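Side-chain contacts in globin II, extracellular (Lumbricus terrestris, PDB 1X9F), which probably binds and carries oxygen at its heme iron as one globin subunit of the giant extracellular hemoglobin (erythrocruorin) of the earthworm: residues B[46-49]-B[50-53]; B[61-64]-B[65-69]; B[108-111]-B[112-116]. One frame throughout, in Å; residues are numbered along the deposited sequence.

Contact 1. Residues B[46-49]-B[50-53]; sequences SLFK and RVHG. With HEM (protoporphyrin IX containing Fe), chain O; PO4 (phosphate ion), chain Q.
Val51 meets Phe48 at the edge of the phenyl ring: its CG1 methyl lies near the ring plane and rests 3.9 Å from CB of Phe48. Farther along the ring, CE2 of Phe48 comes to 3.5 Å from heme CHD, which lies obliquely to the ring, and the ring also borders the bound carbon monoxide. A first torsion of -57° turns CG of Phe48 away from its carbonyl carbon and swings the ring toward the heme. CB of Leu47 covers one ring face near its rim, and Trp34 meets the ring edge-to-face. With an alanine in place of Phe48 the heme edge and the carbon monoxide would probably lose their aromatic neighbour, and a gap would open beside Val51. The backbone turn is closed at Phe48 O, which accepts from Val51 N (3.0 Å) and Gly53 N (2.8 Å) on opposite faces of its carbonyl plane. Such a turn belongs to the CD region of the globin fold. Arg50 bends at its third torsion (78°), and its guanidinium edge faces one heme propionate: NE donates to O2D (2.7 Å) and NH2 to O1D (2.8 Å). NH1 and NH2 also grip a phosphate, which His97 of the Globin III chain binds too. The propionate's charge is probably offset in part by Arg50, which the phosphate shares; a water bound to Leu47 O also donates to O2D, while Phe48 meets the heme through apolar contacts at CHD and a vinyl group.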
loop_
_atom_site.group_PDB
_atom_site.type_symbol
_atom_site.label_atom_id
_atom_site.label_comp_id
_atom_site.label_asym_id
_atom_site.label_seq_id
_atom_site.Cartn_x
_atom_site.Cartn_y
_atom_site.Cartn_z
ATOM N N SER B 46 48.914 6.822 32.918
ATOM C CA SER B 46 50.193 7.402 32.494
ATOM C C SER B 46 50.744 6.788 31.206
ATOM O O SER B 46 51.538 7.411 30.500
ATOM C CB SER B 46 51.227 7.251 33.607
ATOM O OG SER B 46 51.492 5.882 33.860
ATOM N N LEU B 47 50.315 5.563 30.917
ATOM C CA LEU B 47 50.691 4.860 29.699
ATOM C C LEU B 47 50.121 5.509 28.439
ATOM O O LEU B 47 50.609 5.262 27.332
ATOM C CB LEU B 47 50.220 3.403 29.778
ATOM C CG LEU B 47 51.109 2.361 30.475
ATOM C CD1 LEU B 47 51.570 2.780 31.868
ATOM C CD2 LEU B 47 50.360 1.037 30.551
ATOM N N PHE B 48 49.096 6.340 28.613
ATOM C CA PHE B 48 48.329 6.842 27.477
ATOM C C PHE B 48 48.548 8.335 27.268
ATOM O O PHE B 48 47.746 9.010 26.614
ATOM C CB PHE B 48 46.842 6.508 27.655
ATOM C CG PHE B 48 46.571 5.040 27.826
ATOM C CD1 PHE B 48 46.365 4.503 29.088
ATOM C CD2 PHE B 48 46.536 4.194 26.725
ATOM C CE1 PHE B 48 46.121 3.146 29.250
ATOM C CE2 PHE B 48 46.294 2.836 26.878
ATOM C CZ PHE B 48 46.090 2.311 28.139
ATOM N N LYS B 49 49.654 8.836 27.815
ATOM C CA LYS B 49 49.994 10.248 27.724
ATOM C C LYS B 49 50.153 10.698 26.274
ATOM O O LYS B 49 49.746 11.806 25.924
ATOM C CB LYS B 49 51.262 10.561 28.531
ATOM C CG LYS B 49 51.335 12.001 29.053
ATOM C CD LYS B 49 50.439 12.226 30.282
ATOM C CE LYS B 49 50.260 13.716 30.596
ATOM N NZ LYS B 49 49.354 13.959 31.758
ATOM N N ARG B 50 50.727 9.840 25.433
ATOM C CA ARG B 50 50.937 10.174 24.023
ATOM C C ARG B 50 49.619 10.271 23.257
ATOM O O ARG B 50 49.582 10.759 22.122
ATOM C CB ARG B 50 51.845 9.139 23.355
ATOM C CG ARG B 50 52.272 9.507 21.942
ATOM C CD ARG B 50 52.707 8.326 21.084
ATOM N NE ARG B 50 51.595 7.535 20.544
ATOM C CZ ARG B 50 50.862 7.875 19.484
ATOM N NH1 ARG B 50 51.092 9.019 18.842
ATOM N NH2 ARG B 50 49.888 7.071 19.067
ATOM N N VAL B 51 48.542 9.807 23.872
ATOM C CA VAL B 51 47.275 9.751 23.174
ATOM C C VAL B 51 46.206 10.453 24.018
ATOM O O VAL B 51 45.006 10.156 23.932
ATOM C CB VAL B 51 46.950 8.287 22.752
ATOM C CG1 VAL B 51 46.266 7.498 23.877
ATOM C CG2 VAL B 51 46.146 8.269 21.468
ATOM N N HIS B 52 46.684 11.401 24.826
ATOM C CA HIS B 52 45.859 12.278 25.664
ATOM C C HIS B 52 45.000 11.559 26.697
ATOM O O HIS B 52 43.844 11.933 26.910
ATOM C CB HIS B 52 44.983 13.178 24.794
ATOM C CG HIS B 52 45.731 14.291 24.134
ATOM N ND1 HIS B 52 46.405 14.133 22.942
ATOM C CD2 HIS B 52 45.890 15.586 24.491
ATOM C CE1 HIS B 52 46.954 15.284 22.597
ATOM N NE2 HIS B 52 46.653 16.183 23.517
ATOM N N GLY B 53 45.571 10.546 27.348
ATOM C CA GLY B 53 44.862 9.753 28.360
ATOM C C GLY B 53 44.362 10.552 29.549
ATOM O O GLY B 53 43.489 10.099 30.293
HETATM C CHA HEM O . 47.444 0.409 21.588
HETATM C CHB HEM O . 44.358 -3.376 21.486
HETATM C CHC HEM O . 44.710 -3.827 26.344
HETATM C CHD HEM O . 47.995 -0.189 26.417
HETATM C C1A HEM O . 46.459 -0.580 21.122
HETATM C C2A HEM O . 46.087 -0.612 19.780
HETATM C C3A HEM O . 45.149 -1.732 19.690
HETATM C C4A HEM O . 45.145 -2.217 21.086
HETATM C CMA HEM O . 44.398 -2.249 18.488
HETATM C CAA HEM O . 46.489 0.324 18.668
HETATM C CBA HEM O . 47.683 -0.153 17.868
HETATM C CGA HEM O . 47.989 0.956 16.890
HETATM O O1A HEM O . 47.279 1.077 15.865
HETATM O O2A HEM O . 48.940 1.723 17.149
HETATM C C1B HEM O . 44.179 -3.831 22.862
HETATM C C2B HEM O . 43.296 -4.851 23.141
HETATM C C3B HEM O . 43.425 -4.958 24.485
HETATM C C4B HEM O . 44.336 -4.034 24.947
HETATM C CMB HEM O . 42.418 -5.643 22.205
HETATM C CAB HEM O . 42.697 -5.860 25.142
HETATM C CBB HEM O . 41.954 -6.802 25.690
HETATM C C1C HEM O . 45.642 -2.790 26.803
HETATM C C2C HEM O . 45.878 -2.627 28.154
HETATM C C3C HEM O . 46.803 -1.610 28.177
HETATM C C4C HEM O . 47.042 -1.233 26.853
HETATM C CMC HEM O . 45.260 -3.423 29.278
HETATM C CAC HEM O . 47.404 -1.047 29.416
HETATM C CBC HEM O . 46.593 -0.561 30.369
HETATM C C1D HEM O . 48.157 0.313 25.035
HETATM C C2D HEM O . 48.962 1.415 24.752
HETATM C C3D HEM O . 48.831 1.625 23.398
HETATM C C4D HEM O . 47.904 0.558 22.974
HETATM C CMD HEM O . 49.802 2.207 25.725
HETATM C CAD HEM O . 49.502 2.670 22.543
HETATM C CBD HEM O . 48.880 4.039 22.753
HETATM C CGD HEM O . 49.583 4.986 21.813
HETATM O O1D HEM O . 49.486 4.809 20.579
HETATM O O2D HEM O . 50.248 5.916 22.307
HETATM N NA HEM O . 45.959 -1.557 21.942
HETATM N NB HEM O . 44.839 -3.305 23.924
HETATM N NC HEM O . 46.347 -1.985 25.963
HETATM N ND HEM O . 47.487 -0.230 23.985
HETATM FE FE HEM O . 46.217 -1.814 23.942
HETATM P P PO4 Q . 49.514 9.103 15.800
HETATM O O1 PO4 Q . 50.509 10.139 16.292
HETATM O O2 PO4 Q . 49.011 8.266 16.961
HETATM O O3 PO4 Q . 50.190 8.190 14.797
HETATM O O4 PO4 Q . 48.357 9.834 15.149
HETATM O O HOH W 1 50.188 6.675 24.783
#

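Contact 2. Residues B[61-64]-B[65-69]; sequences FIAH and ADRVL. Unlike the reference sequence in segment 65-69: Asp66 (reference Glu). With CMO (carbon monoxide), chain P; HEM (protoporphyrin IX containing Fe), chain O.
One face of the His64 imidazole carries CG2 of Val68, a CH-pi contact 3.8 Å from the ring centroid and displaced toward the rim. The edge of the same ring is met near its plane by NH2 of Arg67, the heme and the oxygen of the bound carbon monoxide. The Arg67 guanidinium is the second flat group, and it lies back over the helix: CA of His64, 3.4 Å above its plane, and O of Ala63 sit over one face. Both rest on one turn of helix 59-77, the distal or E helix of the globin fold, where His64 occupies the place of the distal histidine. A first torsion of 163° puts its CG opposite the backbone N, carrying the ring toward the ligand, and NE2 gives a weak hydrogen bond to the carbon monoxide O (3.0 Å, N-H...O angle 123°). Val68 lines the same pocket, its CG1 3.8 Å from heme C1B. Bonds from Arg67 N to Ala63 O and from Val68 N to His64 O set Arg67 and Val68 one turn on from Ala63 and His64. Arg67 also packs on His97 of the Globin III chain. On another side of the helix, Asp66 hydrogen-bonds through OD2 to Ser30 OG.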
loop_
_atom_site.group_PDB
_atom_site.type_symbol
_atom_site.label_atom_id
_atom_site.label_comp_id
_atom_site.label_asym_id
_atom_site.label_seq_id
_atom_site.Cartn_x
_atom_site.Cartn_y
_atom_site.Cartn_z
ATOM N N PHE B 61 42.054 10.713 22.089
ATOM C CA PHE B 61 41.788 9.599 22.965
ATOM C C PHE B 61 40.638 8.738 22.460
ATOM O O PHE B 61 40.692 7.508 22.561
ATOM C CB PHE B 61 41.510 10.032 24.397
ATOM C CG PHE B 61 41.453 8.880 25.322
ATOM C CD1 PHE B 61 42.636 8.299 25.778
ATOM C CD2 PHE B 61 40.238 8.297 25.657
ATOM C CE1 PHE B 61 42.612 7.187 26.603
ATOM C CE2 PHE B 61 40.201 7.181 26.481
ATOM C CZ PHE B 61 41.394 6.625 26.958
ATOM N N ILE B 62 39.595 9.382 21.940
ATOM C CA ILE B 62 38.467 8.655 21.373
ATOM C C ILE B 62 38.990 7.742 20.279
ATOM O O ILE B 62 38.656 6.557 20.241
ATOM C CB ILE B 62 37.409 9.613 20.760
ATOM C CG1 ILE B 62 36.928 10.665 21.765
ATOM C CG2 ILE B 62 36.227 8.818 20.192
ATOM C CD1 ILE B 62 36.171 10.109 22.925
ATOM N N ALA B 63 39.796 8.313 19.385
ATOM C CA ALA B 63 40.327 7.594 18.236
ATOM C C ALA B 63 41.056 6.358 18.712
ATOM O O ALA B 63 40.840 5.255 18.195
ATOM C CB ALA B 63 41.262 8.487 17.432
ATOM N N HIS B 64 41.895 6.558 19.721
ATOM C CA HIS B 64 42.619 5.472 20.340
ATOM C C HIS B 64 41.690 4.396 20.923
ATOM O O HIS B 64 41.935 3.201 20.751
ATOM C CB HIS B 64 43.552 6.001 21.425
ATOM C CG HIS B 64 44.009 4.935 22.353
ATOM N ND1 HIS B 64 44.942 3.990 21.986
ATOM C CD2 HIS B 64 43.587 4.591 23.592
ATOM C CE1 HIS B 64 45.112 3.139 22.980
ATOM N NE2 HIS B 64 44.295 3.474 23.964
ATOM N N ALA B 65 40.639 4.827 21.613
ATOM C CA ALA B 65 39.719 3.900 22.256
ATOM C C ALA B 65 38.885 3.151 21.219
ATOM O O ALA B 65 38.662 1.948 21.364
ATOM C CB ALA B 65 38.831 4.632 23.246
ATOM N N ASP B 66 38.424 3.859 20.184
ATOM C CA ASP B 66 37.764 3.222 19.035
ATOM C C ASP B 66 38.721 2.202 18.396
ATOM O O ASP B 66 38.299 1.121 17.974
ATOM C CB ASP B 66 37.295 4.266 17.997
ATOM C CG ASP B 66 35.819 4.682 18.168
ATOM O OD1 ASP B 66 35.153 4.997 17.144
ATOM O OD2 ASP B 66 35.244 4.729 19.278
ATOM N N ARG B 67 40.006 2.545 18.346
ATOM C CA ARG B 67 41.028 1.671 17.769
ATOM C C ARG B 67 41.172 0.379 18.576
ATOM O O ARG B 67 41.251 -0.713 18.008
ATOM C CB ARG B 67 42.355 2.420 17.726
ATOM C CG ARG B 67 43.207 2.125 16.529
ATOM C CD ARG B 67 44.068 3.295 16.077
ATOM N NE ARG B 67 44.729 4.012 17.172
ATOM C CZ ARG B 67 44.727 5.338 17.316
ATOM N NH1 ARG B 67 44.107 6.112 16.432
ATOM N NH2 ARG B 67 45.357 5.899 18.341
ATOM N N VAL B 68 41.188 0.518 19.899
ATOM C CA VAL B 68 41.287 -0.620 20.807
ATOM C C VAL B 68 40.110 -1.554 20.658
ATOM O O VAL B 68 40.286 -2.770 20.539
ATOM C CB VAL B 68 41.313 -0.162 22.264
ATOM C CG1 VAL B 68 41.283 -1.366 23.215
ATOM C CG2 VAL B 68 42.510 0.722 22.505
ATOM N N LEU B 69 38.909 -0.987 20.683
ATOM C CA LEU B 69 37.715 -1.789 20.510
ATOM C C LEU B 69 37.656 -2.412 19.118
ATOM O O LEU B 69 37.012 -3.444 18.929
ATOM C CB LEU B 69 36.452 -0.980 20.809
ATOM C CG LEU B 69 36.259 -0.540 22.261
ATOM C CD1 LEU B 69 34.806 -0.190 22.442
ATOM C CD2 LEU B 69 36.662 -1.635 23.250
HETATM C C CMO P . 44.649 -0.351 24.429
HETATM O O CMO P . 44.299 0.708 25.013
HETATM C CHA HEM O . 47.444 0.409 21.588
HETATM C CHB HEM O . 44.358 -3.376 21.486
HETATM C CHC HEM O . 44.710 -3.827 26.344
HETATM C CHD HEM O . 47.995 -0.189 26.417
HETATM C C1A HEM O . 46.459 -0.580 21.122
HETATM C C2A HEM O . 46.087 -0.612 19.780
HETATM C C3A HEM O . 45.149 -1.732 19.690
HETATM C C4A HEM O . 45.145 -2.217 21.086
HETATM C CMA HEM O . 44.398 -2.249 18.488
HETATM C CAA HEM O . 46.489 0.324 18.668
HETATM C CBA HEM O . 47.683 -0.153 17.868
HETATM C CGA HEM O . 47.989 0.956 16.890
HETATM O O1A HEM O . 47.279 1.077 15.865
HETATM O O2A HEM O . 48.940 1.723 17.149
HETATM C C1B HEM O . 44.179 -3.831 22.862
HETATM C C2B HEM O . 43.296 -4.851 23.141
HETATM C C3B HEM O . 43.425 -4.958 24.485
HETATM C C4B HEM O . 44.336 -4.034 24.947
HETATM C CMB HEM O . 42.418 -5.643 22.205
HETATM C CAB HEM O . 42.697 -5.860 25.142
HETATM C CBB HEM O . 41.954 -6.802 25.690
HETATM C C1C HEM O . 45.642 -2.790 26.803
HETATM C C2C HEM O . 45.878 -2.627 28.154
HETATM C C3C HEM O . 46.803 -1.610 28.177
HETATM C C4C HEM O . 47.042 -1.233 26.853
HETATM C CMC HEM O . 45.260 -3.423 29.278
HETATM C CAC HEM O . 47.404 -1.047 29.416
HETATM C CBC HEM O . 46.593 -0.561 30.369
HETATM C C1D HEM O . 48.157 0.313 25.035
HETATM C C2D HEM O . 48.962 1.415 24.752
HETATM C C3D HEM O . 48.831 1.625 23.398
HETATM C C4D HEM O . 47.904 0.558 22.974
HETATM C CMD HEM O . 49.802 2.207 25.725
HETATM C CAD HEM O . 49.502 2.670 22.543
HETATM C CBD HEM O . 48.880 4.039 22.753
HETATM C CGD HEM O . 49.583 4.986 21.813
HETATM O O1D HEM O . 49.486 4.809 20.579
HETATM O O2D HEM O . 50.248 5.916 22.307
HETATM N NA HEM O . 45.959 -1.557 21.942
HETATM N NB HEM O . 44.839 -3.305 23.924
HETATM N NC HEM O . 46.347 -1.985 25.963
HETATM N ND HEM O . 47.487 -0.230 23.985
HETATM FE FE HEM O . 46.217 -1.814 23.942
#

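Contact 3. Residues B[108-111]-B[112-116]. With HEM (protoporphyrin IX containing Fe), chain O.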
loop_
_atom_site.group_PDB
_atom_site.type_symbol
_atom_site.label_atom_id
_atom_site.label_comp_id
_atom_site.label_asym_id
_atom_site.label_seq_id
_atom_site.Cartn_x
_atom_site.Cartn_y
_atom_site.Cartn_z
ATOM N N ALA B 108 42.124 -5.273 35.001
ATOM C CA ALA B 108 41.141 -4.202 35.173
ATOM C C ALA B 108 40.346 -3.960 33.891
ATOM O O ALA B 108 39.131 -3.740 33.931
ATOM C CB ALA B 108 41.819 -2.928 35.628
ATOM N N PHE B 109 41.045 -4.011 32.760
ATOM C CA PHE B 109 40.419 -3.836 31.466
ATOM C C PHE B 109 39.312 -4.858 31.278
ATOM O O PHE B 109 38.193 -4.506 30.897
ATOM C CB PHE B 109 41.456 -3.968 30.354
ATOM C CG PHE B 109 40.967 -3.499 29.020
ATOM C CD1 PHE B 109 40.732 -4.401 27.995
ATOM C CD2 PHE B 109 40.737 -2.149 28.789
ATOM C CE1 PHE B 109 40.280 -3.961 26.756
ATOM C CE2 PHE B 109 40.284 -1.706 27.560
ATOM C CZ PHE B 109 40.054 -2.611 26.540
ATOM N N LYS B 110 39.621 -6.118 31.564
ATOM C CA LYS B 110 38.643 -7.185 31.451
ATOM C C LYS B 110 37.414 -6.915 32.318
ATOM O O LYS B 110 36.283 -7.115 31.869
ATOM C CB LYS B 110 39.271 -8.521 31.830
ATOM C CG LYS B 110 38.301 -9.684 31.779
ATOM C CD LYS B 110 38.988 -10.994 32.078
ATOM C CE LYS B 110 39.204 -11.172 33.576
ATOM N NZ LYS B 110 39.373 -12.619 33.895
ATOM N N THR B 111 37.641 -6.468 33.552
ATOM C CA THR B 111 36.554 -6.154 34.476
ATOM C C THR B 111 35.703 -5.040 33.902
ATOM O O THR B 111 34.474 -5.075 33.985
ATOM C CB THR B 111 37.136 -5.729 35.837
ATOM O OG1 THR B 111 37.886 -6.820 36.390
ATOM C CG2 THR B 111 36.033 -5.508 36.871
ATOM N N ALA B 112 36.377 -4.055 33.320
ATOM C CA ALA B 112 35.724 -2.896 32.746
ATOM C C ALA B 112 34.852 -3.286 31.553
ATOM O O ALA B 112 33.681 -2.899 31.496
ATOM C CB ALA B 112 36.757 -1.852 32.351
ATOM N N ILE B 113 35.417 -4.050 30.612
ATOM C CA ILE B 113 34.642 -4.569 29.482
ATOM C C ILE B 113 33.372 -5.249 29.980
ATOM O O ILE B 113 32.273 -4.931 29.516
ATOM C CB ILE B 113 35.452 -5.571 28.636
ATOM C CG1 ILE B 113 36.599 -4.879 27.899
ATOM C CG2 ILE B 113 34.549 -6.269 27.613
ATOM C CD1 ILE B 113 37.571 -5.872 27.273
ATOM N N LEU B 114 33.529 -6.174 30.928
ATOM C CA LEU B 114 32.397 -6.934 31.442
ATOM C C LEU B 114 31.370 -6.042 32.100
ATOM O O LEU B 114 30.171 -6.294 32.021
ATOM C CB LEU B 114 32.864 -8.012 32.417
ATOM C CG LEU B 114 33.070 -9.401 31.812
ATOM C CD1 LEU B 114 33.991 -9.379 30.595
ATOM C CD2 LEU B 114 33.637 -10.317 32.871
ATOM N N HIS B 115 31.848 -4.974 32.714
ATOM C CA HIS B 115 31.007 -4.070 33.450
ATOM C C HIS B 115 30.146 -3.225 32.528
ATOM O O HIS B 115 28.935 -3.097 32.724
ATOM C CB HIS B 115 31.901 -3.173 34.275
ATOM C CG HIS B 115 31.154 -2.145 35.041
ATOM N ND1 HIS B 115 30.312 -2.469 36.082
ATOM C CD2 HIS B 115 31.107 -0.799 34.918
ATOM C CE1 HIS B 115 29.784 -1.364 36.574
ATOM N NE2 HIS B 115 30.252 -0.337 35.887
ATOM N N VAL B 116 30.794 -2.645 31.527
ATOM C CA VAL B 116 30.119 -1.822 30.551
ATOM C C VAL B 116 29.166 -2.682 29.710
ATOM O O VAL B 116 28.026 -2.282 29.476
ATOM C CB VAL B 116 31.134 -1.033 29.693
ATOM C CG1 VAL B 116 30.426 -0.186 28.660
ATOM C CG2 VAL B 116 32.004 -0.144 30.584
HETATM C CHA HEM O . 47.444 0.409 21.588
HETATM C CHB HEM O . 44.358 -3.376 21.486
HETATM C CHC HEM O . 44.710 -3.827 26.344
HETATM C CHD HEM O . 47.995 -0.189 26.417
HETATM C C1A HEM O . 46.459 -0.580 21.122
HETATM C C2A HEM O . 46.087 -0.612 19.780
HETATM C C3A HEM O . 45.149 -1.732 19.690
HETATM C C4A HEM O . 45.145 -2.217 21.086
HETATM C CMA HEM O . 44.398 -2.249 18.488
HETATM C CAA HEM O . 46.489 0.324 18.668
HETATM C CBA HEM O . 47.683 -0.153 17.868
HETATM C CGA HEM O . 47.989 0.956 16.890
HETATM O O1A HEM O . 47.279 1.077 15.865
HETATM O O2A HEM O . 48.940 1.723 17.149
HETATM C C1B HEM O . 44.179 -3.831 22.862
HETATM C C2B HEM O . 43.296 -4.851 23.141
HETATM C C3B HEM O . 43.425 -4.958 24.485
HETATM C C4B HEM O . 44.336 -4.034 24.947
HETATM C CMB HEM O . 42.418 -5.643 22.205
HETATM C CAB HEM O . 42.697 -5.860 25.142
HETATM C CBB HEM O . 41.954 -6.802 25.690
HETATM C C1C HEM O . 45.642 -2.790 26.803
HETATM C C2C HEM O . 45.878 -2.627 28.154
HETATM C C3C HEM O . 46.803 -1.610 28.177
HETATM C C4C HEM O . 47.042 -1.233 26.853
HETATM C CMC HEM O . 45.260 -3.423 29.278
HETATM C CAC HEM O . 47.404 -1.047 29.416
HETATM C CBC HEM O . 46.593 -0.561 30.369
HETATM C C1D HEM O . 48.157 0.313 25.035
HETATM C C2D HEM O . 48.962 1.415 24.752
HETATM C C3D HEM O . 48.831 1.625 23.398
HETATM C C4D HEM O . 47.904 0.558 22.974
HETATM C CMD HEM O . 49.802 2.207 25.725
HETATM C CAD HEM O . 49.502 2.670 22.543
HETATM C CBD HEM O . 48.880 4.039 22.753
HETATM C CGD HEM O . 49.583 4.986 21.813
HETATM O O1D HEM O . 49.486 4.809 20.579
HETATM O O2D HEM O . 50.248 5.916 22.307
HETATM N NA HEM O . 45.959 -1.557 21.942
HETATM N NB HEM O . 44.839 -3.305 23.924
HETATM N NC HEM O . 46.347 -1.985 25.963
HETATM N ND HEM O . 47.487 -0.230 23.985
HETATM FE FE HEM O . 46.217 -1.814 23.942
#
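Ile113 overlaps the phenyl ring of Phe109 with its CG1 branch, which stands 3.9 Å above the ring plane and is displaced toward the rim. CD1 of the same branch comes to 3.4 Å from Phe109 CE1, the nearest approach of the two side chains. They are four residues apart, one turn of helix 103-121, the G helix of the globin fold, and the two side chains slant across one another. Behind the ring, on the face opposite Ile113, lies the porphyrin at CHC, so Phe109 is a flat spacer between the helix and the heme. Its first torsion of -167° places CG opposite the backbone N and directs the ring out of the helix to that position. Ile113 answers with CG1 opposite its own carbonyl carbon (-68°), which turns the ethyl arm back along the helix onto the ring.

The backbone holds this spacing with a regular ladder of i-to-i+4 bonds: Ile113 N gives a nearly straight one to Phe109 O (2.8 Å, N-H...O angle 174°), and Leu114 N gives one to Lys110 O. Neighbouring helices pack on this turn: Val68 and Leu72 of helix 59-77 touch Phe109 and Ile113 respectively, Thr37 of helix 23-40 touches both Phe109 and Ala112, and Trp34 meets the Phe109 ring. Lys110 runs toward helix 127-142 and makes salt bridges with Asp131 and Asp135, while Leu114 packs on Trp130 of that helix. On the heme side, CE1 of Phe109 lies 3.5 Å from CBB of a vinyl group.

Overall arrangement
All three contacts touch one heme, but from different parts of the globin fold. Contact 1, in the loop between helices 23-40 and 59-77, is partly buried; it grips the heme by charge at a propionate and by an aromatic ring at the porphyrin. Contacts 2 and 3 are buried turns of helices 59-77 and 103-121: the first mixes a weak polar touch on the ligand with apolar packing, the second is apolar on its heme side, with Lys110 salt-bridged to helix 127-142. Phe48 and Val51 of contact 1 touch His64 of contact 2, and Val68 of contact 2 meets Phe109 of contact 3, whereas contacts 1 and 3 do not touch. The Globin III chain reaches contacts 1 and 2 but not contact 3.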